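Local coordinates for STIL N-terminal domain-containing protein (Trichoplax adhaerens, PDB 5OI9), which probably supports centriole assembly as a STIL-family protein, of which this is the N-terminal domain, STIL being bound directly by CEP85, at residues Pro192-Thr197 / Ala275-Leu280; Asn152-Cys157 / Tyr281-Thr286. One frame throughout, in Å; residues are numbered along the deposited sequence.

Contact 1 of 2, residues Pro192-Thr197 / Ala275-Leu280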
loop_
_atom_site.group_PDB
_atom_site.type_symbol
_atom_site.label_atom_id
_atom_site.label_comp_id
_atom_site.label_asym_id
_atom_site.label_seq_id
_atom_site.Cartn_x
_atom_site.Cartn_y
_atom_site.Cartn_z
ATOM N N PRO A 192 -4.704 4.883 -5.195
ATOM C CA PRO A 192 -4.891 6.313 -5.450
ATOM C C PRO A 192 -3.960 6.771 -6.558
ATOM O O PRO A 192 -2.793 6.374 -6.620
ATOM C CB PRO A 192 -4.541 6.966 -4.109
ATOM C CG PRO A 192 -4.754 5.899 -3.100
ATOM C CD PRO A 192 -4.404 4.610 -3.779
ATOM N N SER A 193 -4.490 7.594 -7.456
ATOM C CA SER A 193 -3.721 8.038 -8.607
ATOM C C SER A 193 -2.894 9.286 -8.333
ATOM O O SER A 193 -2.006 9.595 -9.126
ATOM C CB SER A 193 -4.651 8.297 -9.795
ATOM O OG SER A 193 -5.569 9.329 -9.499
ATOM N N ALA A 194 -3.142 9.984 -7.227
ATOM C CA ALA A 194 -2.519 11.282 -6.980
ATOM C C ALA A 194 -1.005 11.237 -7.154
ATOM O O ALA A 194 -0.317 10.402 -6.560
ATOM C CB ALA A 194 -2.867 11.759 -5.569
ATOM N N LEU A 195 -0.491 12.142 -7.987
ATOM C CA LEU A 195 0.944 12.352 -8.132
ATOM C C LEU A 195 1.401 13.442 -7.170
ATOM O O LEU A 195 0.798 14.518 -7.111
ATOM C CB LEU A 195 1.300 12.753 -9.563
ATOM C CG LEU A 195 1.122 11.750 -10.702
ATOM C CD1 LEU A 195 1.653 12.337 -12.002
ATOM C CD2 LEU A 195 1.813 10.434 -10.382
ATOM N N ILE A 196 2.467 13.166 -6.428
ATOM C CA ILE A 196 3.089 14.165 -5.567
ATOM C C ILE A 196 4.224 14.822 -6.342
ATOM O O ILE A 196 5.163 14.145 -6.774
ATOM C CB ILE A 196 3.607 13.541 -4.262
ATOM C CG1 ILE A 196 2.455 12.944 -3.449
ATOM C CG2 ILE A 196 4.366 14.578 -3.443
ATOM C CD1 ILE A 196 1.466 13.965 -2.953
ATOM N N THR A 197 4.128 16.136 -6.535
ATOM C CA THR A 197 5.221 16.905 -7.116
ATOM C C THR A 197 6.222 17.260 -6.023
ATOM O O THR A 197 5.847 17.823 -4.991
ATOM C CB THR A 197 4.693 18.179 -7.775
ATOM O OG1 THR A 197 3.659 17.848 -8.710
ATOM C CG2 THR A 197 5.813 18.911 -8.500
ATOM N N ALA A 275 3.896 8.279 2.833
ATOM C CA ALA A 275 3.871 9.249 3.921
ATOM C C ALA A 275 3.238 10.561 3.471
ATOM O O ALA A 275 2.454 11.164 4.215
ATOM C CB ALA A 275 5.285 9.479 4.449
ATOM N N CYS A 276 3.556 11.011 2.253
ATOM C CA CYS A 276 2.947 12.226 1.719
ATOM C C CYS A 276 1.431 12.091 1.627
ATOM O O CYS A 276 0.689 12.989 2.041
ATOM C CB CYS A 276 3.533 12.551 0.344
ATOM S SG CYS A 276 5.293 12.956 0.344
HETATM N N MSE A 277 0.955 10.974 1.077
HETATM C CA MSE A 277 -0.477 10.720 0.950
HETATM C C MSE A 277 -1.158 10.704 2.305
HETATM O O MSE A 277 -2.218 11.303 2.496
HETATM C CB MSE A 277 -0.723 9.391 0.235
HETATM C CG MSE A 277 -0.304 9.408 -1.216
HETATM SE SE MSE A 277 -1.306 10.719 -2.243
HETATM C CE MSE A 277 -2.939 9.686 -2.447
ATOM N N ARG A 278 -0.528 10.003 3.247
ATOM C CA ARG A 278 -1.062 9.923 4.600
ATOM C C ARG A 278 -1.183 11.307 5.230
ATOM O O ARG A 278 -2.185 11.611 5.889
ATOM C CB ARG A 278 -0.169 9.020 5.445
ATOM C CG ARG A 278 -0.628 8.865 6.868
ATOM C CD ARG A 278 -1.937 8.096 6.956
ATOM N NE ARG A 278 -2.376 8.024 8.343
ATOM C CZ ARG A 278 -1.918 7.139 9.219
ATOM N NH1 ARG A 278 -1.015 6.242 8.845
ATOM N NH2 ARG A 278 -2.364 7.147 10.468
ATOM N N TYR A 279 -0.174 12.160 5.037
ATOM C CA TYR A 279 -0.236 13.520 5.569
ATOM C C TYR A 279 -1.348 14.323 4.902
ATOM O O TYR A 279 -2.089 15.049 5.577
ATOM C CB TYR A 279 1.116 14.211 5.388
ATOM C CG TYR A 279 1.164 15.645 5.872
ATOM C CD1 TYR A 279 1.195 15.942 7.230
ATOM C CD2 TYR A 279 1.196 16.702 4.970
ATOM C CE1 TYR A 279 1.248 17.251 7.677
ATOM C CE2 TYR A 279 1.252 18.015 5.407
ATOM C CZ TYR A 279 1.275 18.284 6.761
ATOM O OH TYR A 279 1.324 19.590 7.199
ATOM N N LEU A 280 -1.485 14.199 3.582
ATOM C CA LEU A 280 -2.504 14.964 2.868
ATOM C C LEU A 280 -3.912 14.505 3.233
ATOM O O LEU A 280 -4.826 15.329 3.356
ATOM C CB LEU A 280 -2.290 14.849 1.361
ATOM C CG LEU A 280 -1.034 15.518 0.814
ATOM C CD1 LEU A 280 -0.981 15.396 -0.694
ATOM C CD2 LEU A 280 -0.997 16.973 1.242
#
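With CG of Met-277, a selenomethionine, anti to the carbonyl carbon (chi1 -68°), bends at chi2 (-62°) and chi3 (-78°) fold the chain so that SE and CE come round to residues 192-197, although the bond from CA to CB does not aim there. The CE methyl ends against two neighbours, 3.6 Å from CB of Pro-192 and 3.7 Å from CB of Ala-194. SE lies alongside the same alanine, 3.8 Å from its CB. Ile-196 works from the strand side: with CG1 beside the backbone N and CG2 anti to it, the longer branch is sent toward the helix. Its CG1 approaches CB of Cys-276 at 4.0 Å, and its CD1 meets CD1 of Leu-280 tip to tip at 3.6 Å. The same CD1 lies 4.1 Å from CB of Cys-276, so one methyl touches residues one helical turn apart, with SE of Met-277 at 4.3 Å. No hydrogen bond joins the two segments; the buried interface is entirely apolar. Polar fastening comes from just before the helical segment, where Trp-273 NE1 donates to the carbonyl of Ala-194. Ala-275 and Tyr-279 carry the helix onto strand 256-264, while Ile-196 also touches Cys-313 of the neighbouring strand 309-314. The result is helix-on-sheet packing within a beta-alpha-beta crossover, in which helix 270-281 connects the parallel neighbouring strands 256-264 and 296-302.

Contact 2 of 2, residues Asn152-Cys157 / Tyr281-Thr286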
loop_
_atom_site.group_PDB
_atom_site.type_symbol
_atom_site.label_atom_id
_atom_site.label_comp_id
_atom_site.label_asym_id
_atom_site.label_seq_id
_atom_site.Cartn_x
_atom_site.Cartn_y
_atom_site.Cartn_z
ATOM N N ASN A 152 -9.935 4.873 5.353
ATOM C CA ASN A 152 -8.883 4.479 6.282
ATOM C C ASN A 152 -7.755 5.503 6.302
ATOM O O ASN A 152 -7.211 5.809 7.367
ATOM C CB ASN A 152 -8.339 3.097 5.924
ATOM C CG ASN A 152 -7.163 2.694 6.802
ATOM O OD1 ASN A 152 -7.326 2.423 7.991
ATOM N ND2 ASN A 152 -5.970 2.659 6.217
ATOM N N LEU A 153 -7.394 6.048 5.137
ATOM C CA LEU A 153 -6.351 7.070 5.099
ATOM C C LEU A 153 -6.770 8.331 5.849
ATOM O O LEU A 153 -5.931 8.990 6.475
ATOM C CB LEU A 153 -5.991 7.406 3.652
ATOM C CG LEU A 153 -5.239 6.330 2.864
ATOM C CD1 LEU A 153 -4.867 6.848 1.483
ATOM C CD2 LEU A 153 -4.000 5.881 3.625
ATOM N N LYS A 154 -8.058 8.677 5.807
ATOM C CA LYS A 154 -8.524 9.874 6.502
ATOM C C LYS A 154 -8.565 9.677 8.012
ATOM O O LYS A 154 -8.323 10.628 8.766
ATOM C CB LYS A 154 -9.911 10.278 6.001
ATOM C CG LYS A 154 -9.964 10.728 4.550
ATOM C CD LYS A 154 -11.406 10.921 4.089
ATOM C CE LYS A 154 -11.464 11.290 2.617
ATOM N NZ LYS A 154 -12.860 11.516 2.165
ATOM N N LEU A 155 -8.856 8.461 8.475
ATOM C CA LEU A 155 -9.188 8.236 9.875
ATOM C C LEU A 155 -8.155 7.426 10.647
ATOM O O LEU A 155 -8.265 7.338 11.875
ATOM C CB LEU A 155 -10.552 7.537 9.987
ATOM C CG LEU A 155 -11.743 8.317 9.422
ATOM C CD1 LEU A 155 -13.026 7.498 9.513
ATOM C CD2 LEU A 155 -11.899 9.644 10.145
ATOM N N SER A 156 -7.168 6.835 9.979
ATOM C CA SER A 156 -6.198 5.998 10.674
ATOM C C SER A 156 -5.355 6.821 11.641
ATOM O O SER A 156 -5.018 7.977 11.369
ATOM C CB SER A 156 -5.286 5.292 9.673
ATOM O OG SER A 156 -4.266 4.569 10.337
ATOM N N CYS A 157 -5.014 6.211 12.775
ATOM C CA CYS A 157 -4.117 6.810 13.757
ATOM C C CYS A 157 -2.784 6.077 13.848
ATOM O O CYS A 157 -1.990 6.367 14.749
ATOM C CB CYS A 157 -4.783 6.843 15.136
ATOM S SG CYS A 157 -6.296 7.830 15.249
ATOM N N TYR A 281 -4.107 13.196 3.405
ATOM C CA TYR A 281 -5.450 12.667 3.611
ATOM C C TYR A 281 -5.919 12.771 5.055
ATOM O O TYR A 281 -7.124 12.914 5.296
ATOM C CB TYR A 281 -5.513 11.205 3.167
ATOM C CG TYR A 281 -6.002 11.018 1.753
ATOM C CD1 TYR A 281 -7.360 10.987 1.468
ATOM C CD2 TYR A 281 -5.109 10.867 0.703
ATOM C CE1 TYR A 281 -7.815 10.816 0.175
ATOM C CE2 TYR A 281 -5.557 10.694 -0.591
ATOM C CZ TYR A 281 -6.907 10.667 -0.850
ATOM O OH TYR A 281 -7.349 10.494 -2.141
ATOM N N SER A 282 -5.001 12.698 6.019
ATOM C CA SER A 282 -5.387 12.523 7.414
ATOM C C SER A 282 -6.272 13.663 7.900
ATOM O O SER A 282 -5.919 14.840 7.784
ATOM C CB SER A 282 -4.145 12.418 8.297
ATOM O OG SER A 282 -4.512 12.249 9.658
ATOM N N GLN A 283 -7.430 13.304 8.446
ATOM C CA GLN A 283 -8.277 14.251 9.155
ATOM C C GLN A 283 -8.084 14.175 10.664
ATOM O O GLN A 283 -8.786 14.871 11.404
ATOM C CB GLN A 283 -9.747 14.023 8.784
ATOM C CG GLN A 283 -10.043 14.324 7.320
ATOM C CD GLN A 283 -11.475 14.015 6.928
ATOM O OE1 GLN A 283 -12.325 13.758 7.781
ATOM N NE2 GLN A 283 -11.749 14.038 5.628
ATOM N N ARG A 284 -7.155 13.338 11.134
ATOM C CA ARG A 284 -6.730 13.370 12.527
ATOM C C ARG A 284 -5.779 14.524 12.808
ATOM O O ARG A 284 -5.619 14.909 13.971
ATOM C CB ARG A 284 -6.053 12.051 12.909
ATOM C CG ARG A 284 -6.892 10.808 12.649
ATOM C CD ARG A 284 -8.232 10.887 13.359
ATOM N NE ARG A 284 -8.945 9.614 13.307
ATOM C CZ ARG A 284 -10.194 9.441 13.722
ATOM N NH1 ARG A 284 -10.878 10.460 14.222
ATOM N NH2 ARG A 284 -10.762 8.246 13.637
ATOM N N LEU A 285 -5.140 15.067 11.775
ATOM C CA LEU A 285 -4.272 16.239 11.890
ATOM C C LEU A 285 -5.093 17.449 11.464
ATOM O O LEU A 285 -5.312 17.673 10.271
ATOM C CB LEU A 285 -3.029 16.081 11.019
ATOM C CG LEU A 285 -2.272 14.753 11.076
ATOM C CD1 LEU A 285 -1.260 14.667 9.940
ATOM C CD2 LEU A 285 -1.583 14.582 12.418
ATOM N N THR A 286 -5.548 18.237 12.437
ATOM C CA THR A 286 -6.473 19.329 12.163
ATOM C C THR A 286 -5.787 20.678 11.969
ATOM O O THR A 286 -6.471 21.660 11.667
ATOM C CB THR A 286 -7.510 19.446 13.290
ATOM O OG1 THR A 286 -6.874 19.916 14.485
ATOM C CG2 THR A 286 -8.159 18.094 13.567
HETATM O O HOH W 1 -13.732 13.356 3.820
HETATM O O HOH W 2 -3.555 10.394 11.522
#
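The backbones converge where helices 139-155 and 270-281 end, with CA of Lys-154 4.2 Å from CA of Ser-282, and the chain after Ser-282 supplies donors to the last carbonyls of the first helix. An ST turn shapes this loop, Ser-282 OG accepting from the backbone N of Arg-284. Next to it, Gln-283 N donates to Lys-154 O at 2.8 Å, in the carbonyl plane and on a lone pair. Arg-284, bent at chi2 (-56°), turns its guanidinium edge to Leu-155: NE reaches Leu-155 O at 2.8 Å (155° at the hydrogen), and NH2 adds a weak bond to that oxygen at 3.2 Å. The oxygen lies in the guanidinium plane, but NE stands above the carbonyl plane. Leu-155 also covers one guanidinium face, its CD2 3.9 Å above the centre, so a single residue grips both edge and face. Positive charge beside a helix C-terminus is probably favourable. At the other end, Leu-153 CD1 sits 4.1 Å above the Tyr-281 ring, offset toward its rim, while Lys-154 CG comes up at the ring edge; the phenol OH is bonded to Ser-319 O. The extended chains of Lys-154 and Gln-283 run side by side in the same direction, and one water joins their ends, accepting from Lys-154 NZ at 2.6 Å and from Gln-283 NE2 at 2.8 Å.

Overall arrangement
The two contacts, their centres about 13 Å apart, share one continuous run of chain on one side: contact 1 uses the last turns of helix 270-281, and contact 2 its final residue and the loop beyond. Helix 139-155 is common ground, since Pro-192 also touches its Phe-146 and Leu-149. That helix connects parallel strands 118-126 and 167-176 of the other sheet, so together the contacts join helices belonging to two sheets. They also meet directly: Arg-278 NH2 makes a weak hydrogen bond of 2.9 Å to Ser-156 O, and Tyr-279 CD1 packs 3.9 Å from Leu-285 CD1. Contact 1 is buried, whereas contact 2 is only partly so.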